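PDB 5YTI: flagellar hook associated protein type 3 FlgL from Legionella pneumophila subsp. pneumophila, which probably serves as a structural component of the bacterial flagellum, at the junction between the hook and the flagellin filament. Local coordinates for residues Gln162-Val167 / Leu172-Asp177; Ala72-Glu77 / Gln351-Glu356; Asn64-Ala69 / Lys357-Tyr362. All coordinates share one frame; numbering follows the deposited sequence.

Contact 1. Residues Gln162-Val167 / Leu172-Asp177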
ATOM      1  N   GLN A 162       3.970  13.887  11.793  1.00 87.48           N
ATOM      2  CA  GLN A 162       4.171  13.309  13.131  1.00 87.91           C
ATOM      3  C   GLN A 162       4.899  14.274  14.078  1.00 89.24           C
ATOM      4  O   GLN A 162       5.895  14.899  13.721  1.00 88.36           O
ATOM      5  CB  GLN A 162       4.964  11.983  13.036  1.00 84.02           C
ATOM      6  CG  GLN A 162       4.228  10.842  12.342  1.00 82.59           C
ATOM      7  CD  GLN A 162       5.001   9.514  12.297  1.00 81.12           C
ATOM      8  OE1 GLN A 162       6.039   9.402  11.616  1.00 81.50           O
ATOM      9  NE2 GLN A 162       4.480   8.492  12.999  1.00 76.69           N
ATOM     10  N   ARG A 163       4.395  14.369  15.296  1.00 94.01           N
ATOM     11  CA  ARG A 163       5.109  15.063  16.355  1.00 98.58           C
ATOM     12  C   ARG A 163       6.147  14.138  16.956  1.00 95.27           C
ATOM     13  O   ARG A 163       5.806  13.103  17.535  1.00 91.38           O
ATOM     14  CB  ARG A 163       4.154  15.539  17.448  1.00105.27           C
ATOM     15  CG  ARG A 163       3.594  16.937  17.203  1.00113.11           C
ATOM     16  CD  ARG A 163       2.877  17.497  18.438  1.00119.39           C
ATOM     17  NE  ARG A 163       2.174  16.458  19.208  1.00122.99           N
ATOM     18  CZ  ARG A 163       1.157  15.704  18.759  1.00122.46           C
ATOM     19  NH1 ARG A 163       0.601  14.794  19.563  1.00121.14           N
ATOM     20  NH2 ARG A 163       0.694  15.839  17.517  1.00119.23           N
ATOM     21  N   PHE A 164       7.411  14.509  16.765  1.00 95.07           N
ATOM     22  CA  PHE A 164       8.542  13.846  17.395  1.00 96.04           C
ATOM     23  C   PHE A 164       8.852  14.566  18.726  1.00 96.29           C
ATOM     24  O   PHE A 164       8.686  15.764  18.843  1.00100.63           O
ATOM     25  CB  PHE A 164       9.751  13.861  16.461  1.00 94.77           C
ATOM     26  CG  PHE A 164       9.583  13.015  15.218  1.00 95.69           C
ATOM     27  CD1 PHE A 164       9.699  11.631  15.276  1.00 94.16           C
ATOM     28  CD2 PHE A 164       9.362  13.605  13.978  1.00 97.51           C
ATOM     29  CE1 PHE A 164       9.565  10.852  14.142  1.00 91.36           C
ATOM     30  CE2 PHE A 164       9.229  12.836  12.841  1.00 95.79           C
ATOM     31  CZ  PHE A 164       9.328  11.454  12.927  1.00 93.28           C
ATOM     32  N   GLN A 165       9.269  13.832  19.745  1.00 94.53           N
ATOM     33  CA  GLN A 165       9.469  14.418  21.055  1.00 92.19           C
ATOM     34  C   GLN A 165      10.758  13.960  21.697  1.00 93.05           C
ATOM     35  O   GLN A 165      11.042  12.749  21.744  1.00 91.51           O
ATOM     36  CB  GLN A 165       8.323  14.050  21.956  1.00 91.29           C
ATOM     37  CG  GLN A 165       7.078  14.805  21.603  1.00 92.39           C
ATOM     38  CD  GLN A 165       6.454  15.404  22.821  1.00 94.14           C
ATOM     39  OE1 GLN A 165       6.566  16.607  23.024  1.00 94.27           O
ATOM     40  NE2 GLN A 165       5.831  14.563  23.675  1.00 94.74           N
ATOM     41  N   ALA A 166      11.531  14.942  22.181  1.00 91.88           N
ATOM     42  CA  ALA A 166      12.760  14.680  22.916  1.00 90.11           C
ATOM     43  C   ALA A 166      12.386  13.968  24.218  1.00 90.84           C
ATOM     44  O   ALA A 166      11.594  14.497  25.006  1.00 88.83           O
ATOM     45  CB  ALA A 166      13.492  15.984  23.204  1.00 89.10           C
ATOM     46  N   VAL A 167      12.919  12.753  24.408  1.00 91.04           N
ATOM     47  CA  VAL A 167      12.731  11.968  25.636  1.00 91.09           C
ATOM     48  C   VAL A 167      14.057  11.485  26.258  1.00 93.51           C
ATOM     49  O   VAL A 167      14.051  10.801  27.286  1.00 92.35           O
ATOM     50  CB  VAL A 167      11.782  10.776  25.383  1.00 93.08           C
ATOM     51  CG1 VAL A 167      10.423  11.279  24.931  1.00 93.45           C
ATOM     52  CG2 VAL A 167      12.329   9.830  24.326  1.00 92.80           C
ATOM     53  N   LEU A 172      14.616  11.299  19.649  1.00 96.94           N
ATOM     54  CA  LEU A 172      13.276  11.759  19.362  1.00 94.61           C
ATOM     55  C   LEU A 172      12.421  10.508  19.117  1.00 91.19           C
ATOM     56  O   LEU A 172      12.894   9.527  18.561  1.00 91.28           O
ATOM     57  CB  LEU A 172      13.281  12.687  18.140  1.00 95.16           C
ATOM     58  CG  LEU A 172      13.711  14.153  18.289  1.00 97.41           C
ATOM     59  CD1 LEU A 172      15.038  14.241  19.037  1.00100.97           C
ATOM     60  CD2 LEU A 172      13.795  14.883  16.936  1.00 96.60           C
ATOM     61  N   VAL A 173      11.167  10.546  19.554  1.00 88.65           N
ATOM     62  CA  VAL A 173      10.197   9.441  19.371  1.00 85.95           C
ATOM     63  C   VAL A 173       8.843   9.981  18.865  1.00 87.18           C
ATOM     64  O   VAL A 173       8.355  11.002  19.341  1.00 84.77           O
ATOM     65  CB  VAL A 173       9.929   8.723  20.706  1.00 83.92           C
ATOM     66  CG1 VAL A 173       8.756   7.756  20.590  1.00 83.80           C
ATOM     67  CG2 VAL A 173      11.181   8.016  21.164  1.00 83.90           C
ATOM     68  N   ALA A 174       8.210   9.300  17.914  1.00 89.53           N
ATOM     69  CA  ALA A 174       6.939   9.806  17.368  1.00 89.51           C
ATOM     70  C   ALA A 174       5.780   9.451  18.293  1.00 87.59           C
ATOM     71  O   ALA A 174       5.666   8.304  18.694  1.00 86.00           O
ATOM     72  CB  ALA A 174       6.698   9.245  15.973  1.00 89.66           C
ATOM     73  N   VAL A 175       4.920  10.415  18.618  1.00 85.94           N
ATOM     74  CA  VAL A 175       3.881  10.159  19.599  1.00 87.03           C
ATOM     75  C   VAL A 175       2.514  10.020  18.983  1.00 89.27           C
ATOM     76  O   VAL A 175       1.513  10.025  19.700  1.00 98.36           O
ATOM     77  CB  VAL A 175       3.805  11.255  20.667  1.00 86.73           C
ATOM     78  CG1 VAL A 175       5.157  11.442  21.315  1.00 86.54           C
ATOM     79  CG2 VAL A 175       3.313  12.559  20.067  1.00 87.38           C
ATOM     80  N   ASN A 176       2.458   9.904  17.664  1.00 89.97           N
ATOM     81  CA  ASN A 176       1.190   9.698  16.972  1.00 88.43           C
ATOM     82  C   ASN A 176       1.421   9.033  15.651  1.00 87.73           C
ATOM     83  O   ASN A 176       2.556   8.912  15.183  1.00 86.75           O
ATOM     84  CB  ASN A 176       0.453  11.029  16.745  1.00 87.84           C
ATOM     85  CG  ASN A 176       1.176  11.957  15.789  1.00 86.34           C
ATOM     86  OD1 ASN A 176       2.335  12.292  15.971  1.00 86.61           O
ATOM     87  ND2 ASN A 176       0.472  12.399  14.780  1.00 88.83           N
ATOM     88  N   ASP A 177       0.324   8.586  15.058  1.00 88.19           N
ATOM     89  CA  ASP A 177       0.315   8.178  13.660  1.00 85.86           C
ATOM     90  C   ASP A 177      -0.771   8.977  12.941  1.00 84.87           C
ATOM     91  O   ASP A 177      -1.550   9.689  13.588  1.00 87.46           O
ATOM     92  CB  ASP A 177       0.066   6.687  13.527  1.00 86.07           C
ATOM     93  CG  ASP A 177       1.158   5.845  14.157  1.00 88.27           C
ATOM     94  OD1 ASP A 177       1.078   5.585  15.378  1.00 92.33           O
ATOM     95  OD2 ASP A 177       2.075   5.395  13.425  1.00 89.57           O
TER
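Phe-164 to Ala-166 and Leu-172 to Ala-174 lie on the antiparallel arms of a beta hairpin, their short axes 4.2 Å apart at closest approach and their directions 144° apart. Gln-165 and Val-173 make up the hydrogen-bonded pair, each N donating to the other's O, between the non-hydrogen-bonded pairs Phe-164/Ala-174 and Ala-166/Leu-172. Past the strand, Val-175 N still meets Arg-163 O at 3.0 Å.

Asn-176 then carries the pairing on with its side chain. OD1 of Asn-176 offers a lone pair to Arg-163 N at 3.0 Å; a chi1 of 66°, which sets CG between the backbone N and the carbonyl carbon, swings the amide across to the other arm. The backbone O of Asn-176 is in turn held by Gln-162 NE2 at 2.9 Å, in the carbonyl plane. The same OD1 lies over one face of the Arg-163 guanidinium, whose NH1 comes within 3.6 Å of Val-175 CG2.

On one face of the hairpin, the Phe-164 ring brings CE1 to 3.8 Å from Ala-174 CB, while Phe-164 CB rests 4.1 Å from Leu-172 CB. Phe-164 also packs on Asn-149 of the second subunit. On the other face, Gln-165 crosses Val-175 at about a right angle, with CG of Gln-165 3.9 Å from CG1 of Val-175. Val-167 touches Val-173 through their CG2 methyls.

Arg-348 ties down the second arm, bonding Ala-174 O and forming a salt bridge with Asp-177. The hairpin as a whole lies against two long helices: Val-167 and Val-173 pack on Leu-352 of helix 316-374, and Val-175 on Ala-69 of helix 49-96.

Contact 2. Residues Ala72-Glu77 / Gln351-Glu356; sequences ALRLEE and QLETAE
Leu-73 is the first residue of helix segment 72-77 to meet 351-356, and it does so with a single methyl: its CD2 lies 4.1 Å from CD1 of Leu-352, the two side chains meeting at a slant. Both leucines are buried. Leu-73 also packs on Arg-348 and Leu-349, so this touch is one small piece of a larger packed interface.

Next comes Arg-74, on the exposed flank. It sends NH1 to OE1 of Glu-353 at 3.7 Å, a long salt bridge. The carboxylate oxygen approaches the guanidinium at its edge, near its plane, while the two planar groups are turned 54° apart. Glu-353 bends at chi2 (-63°), which brings its end round toward the arginine. The arginine has a second acid close by: NE forms a salt bridge with Asp-70, one turn back on its own helix.

Further on, Glu-76 and Glu-77 pack on Leu-345 instead. An apolar contact inside and a stretched charge pair on the exposed side suggest that direct attraction between these two segments is modest, with Asp-70 probably taking the larger share of Arg-74's charge.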
ATOM      1  N   ALA A  72       0.003   8.581  25.463  1.00 93.31           N
ATOM      2  CA  ALA A  72      -0.681   8.809  24.186  1.00 90.37           C
ATOM      3  C   ALA A  72      -0.605   7.562  23.312  1.00 87.00           C
ATOM      4  O   ALA A  72      -1.546   7.239  22.605  1.00 83.50           O
ATOM      5  CB  ALA A  72      -0.075  10.008  23.455  1.00 90.45           C
ATOM      6  N   LEU A  73       0.525   6.871  23.380  1.00 86.86           N
ATOM      7  CA  LEU A  73       0.757   5.692  22.567  1.00 88.91           C
ATOM      8  C   LEU A  73      -0.029   4.472  23.036  1.00 88.27           C
ATOM      9  O   LEU A  73      -0.542   3.722  22.226  1.00 85.70           O
ATOM     10  CB  LEU A  73       2.252   5.357  22.537  1.00 91.30           C
ATOM     11  CG  LEU A  73       3.054   5.770  21.296  1.00 92.60           C
ATOM     12  CD1 LEU A  73       2.769   7.189  20.815  1.00 93.07           C
ATOM     13  CD2 LEU A  73       4.531   5.594  21.593  1.00 93.48           C
ATOM     14  N   ARG A  74      -0.114   4.263  24.340  1.00 91.72           N
ATOM     15  CA  ARG A  74      -0.927   3.174  24.877  1.00 94.54           C
ATOM     16  C   ARG A  74      -2.441   3.394  24.647  1.00 93.57           C
ATOM     17  O   ARG A  74      -3.168   2.432  24.369  1.00 92.24           O
ATOM     18  CB  ARG A  74      -0.614   2.945  26.356  1.00 98.33           C
ATOM     19  CG  ARG A  74       0.714   2.225  26.587  1.00101.85           C
ATOM     20  CD  ARG A  74       0.909   1.772  28.040  1.00106.29           C
ATOM     21  NE  ARG A  74       2.326   1.770  28.424  1.00111.46           N
ATOM     22  CZ  ARG A  74       3.175   0.757  28.250  1.00114.79           C
ATOM     23  NH1 ARG A  74       4.453   0.888  28.620  1.00119.07           N
ATOM     24  NH2 ARG A  74       2.759  -0.382  27.709  1.00115.86           N
ATOM     25  N   LEU A  75      -2.902   4.644  24.744  1.00 92.02           N
ATOM     26  CA  LEU A  75      -4.276   4.999  24.375  1.00 92.80           C
ATOM     27  C   LEU A  75      -4.525   4.630  22.901  1.00 92.88           C
ATOM     28  O   LEU A  75      -5.552   4.031  22.553  1.00 94.19           O
ATOM     29  CB  LEU A  75      -4.517   6.494  24.609  1.00 94.48           C
ATOM     30  CG  LEU A  75      -5.890   6.941  25.114  1.00 96.16           C
ATOM     31  CD1 LEU A  75      -6.188   6.285  26.450  1.00 98.44           C
ATOM     32  CD2 LEU A  75      -5.944   8.459  25.255  1.00 97.48           C
ATOM     33  N   GLU A  76      -3.554   4.971  22.053  1.00 92.67           N
ATOM     34  CA  GLU A  76      -3.557   4.634  20.626  1.00 90.16           C
ATOM     35  C   GLU A  76      -3.430   3.109  20.354  1.00 91.11           C
ATOM     36  O   GLU A  76      -3.992   2.615  19.400  1.00 90.72           O
ATOM     37  CB  GLU A  76      -2.436   5.403  19.908  1.00 87.83           C
ATOM     38  CG  GLU A  76      -2.562   5.397  18.393  1.00 88.86           C
ATOM     39  CD  GLU A  76      -1.253   5.641  17.647  1.00 88.22           C
ATOM     40  OE1 GLU A  76      -0.925   4.829  16.757  1.00 85.56           O
ATOM     41  OE2 GLU A  76      -0.562   6.650  17.926  1.00 93.25           O
ATOM     42  N   GLU A  77      -2.688   2.362  21.167  1.00 93.62           N
ATOM     43  CA  GLU A  77      -2.612   0.925  20.971  1.00 95.81           C
ATOM     44  C   GLU A  77      -4.029   0.380  21.079  1.00 95.83           C
ATOM     45  O   GLU A  77      -4.432  -0.451  20.282  1.00 97.80           O
ATOM     46  CB  GLU A  77      -1.655   0.267  21.986  1.00100.43           C
ATOM     47  CG  GLU A  77      -1.596  -1.269  21.967  1.00107.86           C
ATOM     48  CD  GLU A  77      -1.263  -1.898  20.588  1.00111.59           C
ATOM     49  OE1 GLU A  77      -0.333  -1.451  19.882  1.00111.02           O
ATOM     50  OE2 GLU A  77      -1.926  -2.885  20.206  1.00113.18           O
ATOM     51  N   GLN A 351      11.533   1.775  22.974  1.00 98.19           N
ATOM     52  CA  GLN A 351      12.474   2.927  22.982  1.00 97.21           C
ATOM     53  C   GLN A 351      12.259   3.808  24.232  1.00 94.83           C
ATOM     54  O   GLN A 351      13.208   4.382  24.751  1.00 94.98           O
ATOM     55  CB  GLN A 351      12.366   3.776  21.682  1.00 95.66           C
ATOM     56  CG  GLN A 351      13.202   3.263  20.492  1.00 95.65           C
ATOM     57  CD  GLN A 351      13.326   4.265  19.342  1.00 93.23           C
ATOM     58  OE1 GLN A 351      12.323   4.784  18.824  1.00 87.88           O
ATOM     59  NE2 GLN A 351      14.571   4.545  18.940  1.00 92.83           N
ATOM     60  N   LEU A 352      11.011   3.891  24.700  1.00 93.53           N
ATOM     61  CA  LEU A 352      10.649   4.701  25.855  1.00 93.16           C
ATOM     62  C   LEU A 352      11.032   4.047  27.161  1.00 98.69           C
ATOM     63  O   LEU A 352      11.673   4.686  27.989  1.00106.76           O
ATOM     64  CB  LEU A 352       9.156   5.013  25.869  1.00 91.96           C
ATOM     65  CG  LEU A 352       8.646   5.854  24.685  1.00 90.31           C
ATOM     66  CD1 LEU A 352       7.127   5.995  24.713  1.00 87.18           C
ATOM     67  CD2 LEU A 352       9.320   7.224  24.661  1.00 88.27           C
ATOM     68  N   GLU A 353      10.662   2.787  27.365  1.00103.42           N
ATOM     69  CA  GLU A 353      11.098   2.096  28.576  1.00109.01           C
ATOM     70  C   GLU A 353      12.650   2.072  28.604  1.00108.85           C
ATOM     71  O   GLU A 353      13.260   2.063  29.671  1.00113.98           O
ATOM     72  CB  GLU A 353      10.433   0.702  28.757  1.00113.99           C
ATOM     73  CG  GLU A 353       8.903   0.722  28.994  1.00119.34           C
ATOM     74  CD  GLU A 353       8.419   1.424  30.295  1.00123.96           C
ATOM     75  OE1 GLU A 353       7.388   0.986  30.849  1.00128.62           O
ATOM     76  OE2 GLU A 353       9.008   2.423  30.777  1.00122.10           O
ATOM     77  N   THR A 354      13.292   2.132  27.443  1.00107.10           N
ATOM     78  CA  THR A 354      14.736   2.411  27.397  1.00106.91           C
ATOM     79  C   THR A 354      15.100   3.780  27.984  1.00110.41           C
ATOM     80  O   THR A 354      16.029   3.889  28.789  1.00114.97           O
ATOM     81  CB  THR A 354      15.281   2.329  25.958  1.00106.02           C
ATOM     82  OG1 THR A 354      16.062   1.145  25.840  1.00103.45           O
ATOM     83  CG2 THR A 354      16.153   3.554  25.577  1.00104.00           C
ATOM     84  N   ALA A 355      14.379   4.818  27.564  1.00107.44           N
ATOM     85  CA  ALA A 355      14.656   6.175  27.993  1.00104.99           C
ATOM     86  C   ALA A 355      14.395   6.426  29.503  1.00106.48           C
ATOM     87  O   ALA A 355      15.082   7.239  30.112  1.00104.56           O
ATOM     88  CB  ALA A 355      13.867   7.149  27.132  1.00102.40           C
ATOM     89  N   GLU A 356      13.428   5.732  30.106  1.00109.05           N
ATOM     90  CA  GLU A 356      13.132   5.890  31.551  1.00113.72           C
ATOM     91  C   GLU A 356      14.318   5.444  32.433  1.00115.26           C
ATOM     92  O   GLU A 356      14.562   6.054  33.481  1.00117.41           O
ATOM     93  CB  GLU A 356      11.827   5.141  31.939  1.00117.49           C
ATOM     94  CG  GLU A 356      11.243   5.428  33.327  1.00118.41           C
ATOM     95  CD  GLU A 356       9.830   4.861  33.520  1.00124.67           C
ATOM     96  OE1 GLU A 356       9.394   3.967  32.747  1.00125.84           O
ATOM     97  OE2 GLU A 356       9.139   5.310  34.461  1.00129.20           O
TER

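Contact 3. Residues Asn64-Ala69 / Lys357-Tyr362; sequences NNRQAA and KANNDY
Arg-66 and Asn-359 reach across between the two helices and run alongside one another with opposite headings, the guanidinium and amide planes turned 56° apart. In one of its two modelled conformers, the arginine has CG anti to the backbone N (chi1 161°) and the chain then bends at chi3 (78°), which carries NH1 up to the asparagine. NH1 lies 3.6 Å from CB of Asn-359 and 2.9 Å from its ND2, which sits at the edge of the guanidinium and near its plane. Both nitrogens are donors, so this is proximity without a hydrogen bond, and with the arginine split between conformers the closeness is doubtful.

Each group is engaged elsewhere. Asn-359 ND2 donates to Val-167 O of the beta hairpin; Arg-66 NH2 bonds Gln-63 OE1, one turn back on its own helix, and the arginine also packs on Glu-356.

The pairing follows the antiparallel course of helix 49-96, from the N-terminal helical region, and helix 316-374, from the C-terminal part of the chain. Such a bundle of N- and C-terminal helices is characteristic of the flagellin family.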
ATOM      1  N   ASN A  64       9.035  14.268  31.475  1.00 93.41           N
ATOM      2  CA  ASN A  64       7.656  14.713  31.224  1.00 97.15           C
ATOM      3  C   ASN A  64       7.247  14.302  29.797  1.00 94.46           C
ATOM      4  O   ASN A  64       6.233  13.634  29.599  1.00 95.54           O
ATOM      5  CB  ASN A  64       7.533  16.240  31.437  1.00105.21           C
ATOM      6  CG  ASN A  64       6.107  16.700  31.803  1.00114.46           C
ATOM      7  OD1 ASN A  64       5.616  16.451  32.924  1.00121.23           O
ATOM      8  ND2 ASN A  64       5.458  17.424  30.874  1.00109.90           N
ATOM      9  N   ASN A  65       8.055  14.659  28.806  1.00 90.14           N
ATOM     10  CA  ASN A  65       7.782  14.249  27.432  1.00 89.50           C
ATOM     11  C   ASN A  65       7.592  12.714  27.253  1.00 87.92           C
ATOM     12  O   ASN A  65       6.722  12.287  26.463  1.00 83.92           O
ATOM     13  CB  ASN A  65       8.878  14.771  26.492  1.00 87.74           C
ATOM     14  CG  ASN A  65       8.686  16.228  26.111  1.00 88.30           C
ATOM     15  OD1 ASN A  65       7.660  16.839  26.410  1.00 86.72           O
ATOM     16  ND2 ASN A  65       9.686  16.792  25.439  1.00 88.62           N
ATOM     17  N   ARG A  66       8.411  11.918  27.966  1.00 87.01           N
ATOM     18  CA  ARG A  66       8.334  10.445  27.933  0.50 86.86           C
ATOM     19  C   ARG A  66       7.029   9.967  28.550  1.00 90.10           C
ATOM     20  O   ARG A  66       6.263   9.274  27.903  1.00 92.53           O
ATOM     21  CB  ARG A  66       9.521   9.800  28.672  0.50 83.89           C
ATOM     22  CG  ARG A  66       9.296   8.347  29.086  0.50 82.76           C
ATOM     23  CD  ARG A  66      10.442   7.781  29.930  0.50 81.66           C
ATOM     24  NE  ARG A  66      10.402   8.229  31.327  0.50 80.39           N
ATOM     25  CZ  ARG A  66      11.306   9.030  31.895  0.50 75.52           C
ATOM     26  NH1 ARG A  66      12.343   9.456  31.214  0.50 72.84           N
ATOM     27  NH2 ARG A  66      11.179   9.389  33.156  0.50 75.31           N
ATOM     28  N   GLN A  67       6.781  10.353  29.808  1.00 97.32           N
ATOM     29  CA  GLN A  67       5.528  10.014  30.522  1.00 98.28           C
ATOM     30  C   GLN A  67       4.325  10.277  29.639  1.00 92.26           C
ATOM     31  O   GLN A  67       3.422   9.456  29.594  1.00 95.06           O
ATOM     32  CB  GLN A  67       5.382  10.790  31.858  1.00106.53           C
ATOM     33  CG  GLN A  67       6.243  10.263  33.031  1.00112.86           C
ATOM     34  CD  GLN A  67       6.179  11.126  34.310  1.00118.70           C
ATOM     35  OE1 GLN A  67       7.107  11.892  34.590  1.00118.49           O
ATOM     36  NE2 GLN A  67       5.088  10.998  35.090  1.00119.30           N
ATOM     37  N   ALA A  68       4.322  11.403  28.924  1.00 86.75           N
ATOM     38  CA  ALA A  68       3.177  11.798  28.089  1.00 86.17           C
ATOM     39  C   ALA A  68       3.119  11.020  26.784  1.00 87.61           C
ATOM     40  O   ALA A  68       2.046  10.765  26.232  1.00 88.57           O
ATOM     41  CB  ALA A  68       3.224  13.283  27.791  1.00 84.70           C
ATOM     42  N   ALA A  69       4.288  10.663  26.276  1.00 89.12           N
ATOM     43  CA  ALA A  69       4.384   9.855  25.068  1.00 88.99           C
ATOM     44  C   ALA A  69       3.904   8.434  25.341  1.00 88.40           C
ATOM     45  O   ALA A  69       3.037   7.898  24.648  1.00 89.65           O
ATOM     46  CB  ALA A  69       5.820   9.830  24.583  1.00 89.44           C
ATOM     47  N   LYS A 357      15.048   4.399  32.004  1.00115.45           N
ATOM     48  CA  LYS A 357      16.245   3.914  32.725  1.00116.64           C
ATOM     49  C   LYS A 357      17.448   4.827  32.465  1.00117.40           C
ATOM     50  O   LYS A 357      18.303   5.004  33.345  1.00121.72           O
ATOM     51  CB  LYS A 357      16.607   2.461  32.352  1.00116.09           C
ATOM     52  CG  LYS A 357      17.872   1.926  33.038  1.00116.73           C
ATOM     53  N   ALA A 358      17.504   5.405  31.263  1.00110.42           N
ATOM     54  CA  ALA A 358      18.636   6.232  30.839  1.00104.51           C
ATOM     55  C   ALA A 358      18.566   7.666  31.379  1.00103.77           C
ATOM     56  O   ALA A 358      19.591   8.335  31.495  1.00 98.10           O
ATOM     57  CB  ALA A 358      18.724   6.258  29.325  1.00 99.97           C
ATOM     58  N   ASN A 359      17.358   8.146  31.676  1.00103.52           N
ATOM     59  CA  ASN A 359      17.179   9.459  32.306  1.00 98.63           C
ATOM     60  C   ASN A 359      17.342   9.370  33.831  1.00102.79           C
ATOM     61  O   ASN A 359      17.730  10.328  34.466  1.00 99.88           O
ATOM     62  CB  ASN A 359      15.818  10.066  31.931  1.00 94.42           C
ATOM     63  CG  ASN A 359      15.769  10.543  30.481  1.00 92.74           C
ATOM     64  OD1 ASN A 359      16.788  10.563  29.786  1.00 95.24           O
ATOM     65  ND2 ASN A 359      14.592  10.942  30.027  1.00 85.77           N
ATOM     66  N   ASN A 360      17.057   8.221  34.433  1.00113.70           N
ATOM     67  CA  ASN A 360      17.364   8.075  35.851  1.00117.94           C
ATOM     68  C   ASN A 360      18.880   7.793  36.018  1.00116.44           C
ATOM     69  O   ASN A 360      19.400   7.977  37.109  1.00117.85           O
ATOM     70  CB  ASN A 360      16.460   7.023  36.564  1.00122.75           C
ATOM     71  CG  ASN A 360      15.130   7.616  37.100  1.00124.12           C
ATOM     72  OD1 ASN A 360      15.085   8.718  37.686  1.00121.58           O
ATOM     73  ND2 ASN A 360      14.038   6.859  36.915  1.00119.78           N
ATOM     74  N   ASP A 361      19.580   7.365  34.953  1.00114.50           N
ATOM     75  CA  ASP A 361      21.069   7.174  34.979  1.00114.39           C
ATOM     76  C   ASP A 361      21.807   8.531  34.889  1.00114.27           C
ATOM     77  O   ASP A 361      22.830   8.748  35.553  1.00112.74           O
ATOM     78  CB  ASP A 361      21.582   6.274  33.814  1.00114.00           C
ATOM     79  CG  ASP A 361      21.473   4.757  34.087  1.00114.15           C
ATOM     80  OD1 ASP A 361      21.455   4.330  35.255  1.00113.46           O
ATOM     81  OD2 ASP A 361      21.429   3.981  33.100  1.00114.09           O
ATOM     82  N   TYR A 362      21.261   9.420  34.048  1.00116.87           N
ATOM     83  CA  TYR A 362      21.800  10.762  33.728  1.00114.03           C
ATOM     84  C   TYR A 362      21.458  11.799  34.821  1.00112.03           C
ATOM     85  O   TYR A 362      21.996  12.903  34.831  1.00117.79           O
ATOM     86  CB  TYR A 362      21.245  11.203  32.351  1.00115.26           C
ATOM     87  CG  TYR A 362      21.837  12.455  31.692  1.00121.20           C
ATOM     88  CD1 TYR A 362      23.205  12.747  31.762  1.00124.96           C
ATOM     89  CD2 TYR A 362      21.024  13.325  30.944  1.00121.26           C
ATOM     90  CE1 TYR A 362      23.733  13.880  31.148  1.00126.02           C
ATOM     91  CE2 TYR A 362      21.547  14.453  30.325  1.00122.12           C
ATOM     92  CZ  TYR A 362      22.899  14.723  30.429  1.00125.30           C
ATOM     93  OH  TYR A 362      23.423  15.831  29.816  1.00124.33           O
TER

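How the contacts relate
Contacts 2 and 3 are successive points along the same antiparallel helix pair, their centres about 10 Å apart, and contact 2 is nested inside the loop closed by contact 3. Ala-69 of contact 3 sits by Leu-352 of contact 2, CB to CD1 4.1 Å. Contact 1 falls inside both loops, its centre about 10 Å from that of contact 2 and about 13 Å from that of contact 3. The hairpin is probably hydrogen-bonded to both helices: Ala-166 O to Asn-65 ND2 at 3.0 Å, and Val-167 O to Asn-359 ND2 at 2.8 Å. Together, the three contacts describe a hairpin laid along a two-helix seam.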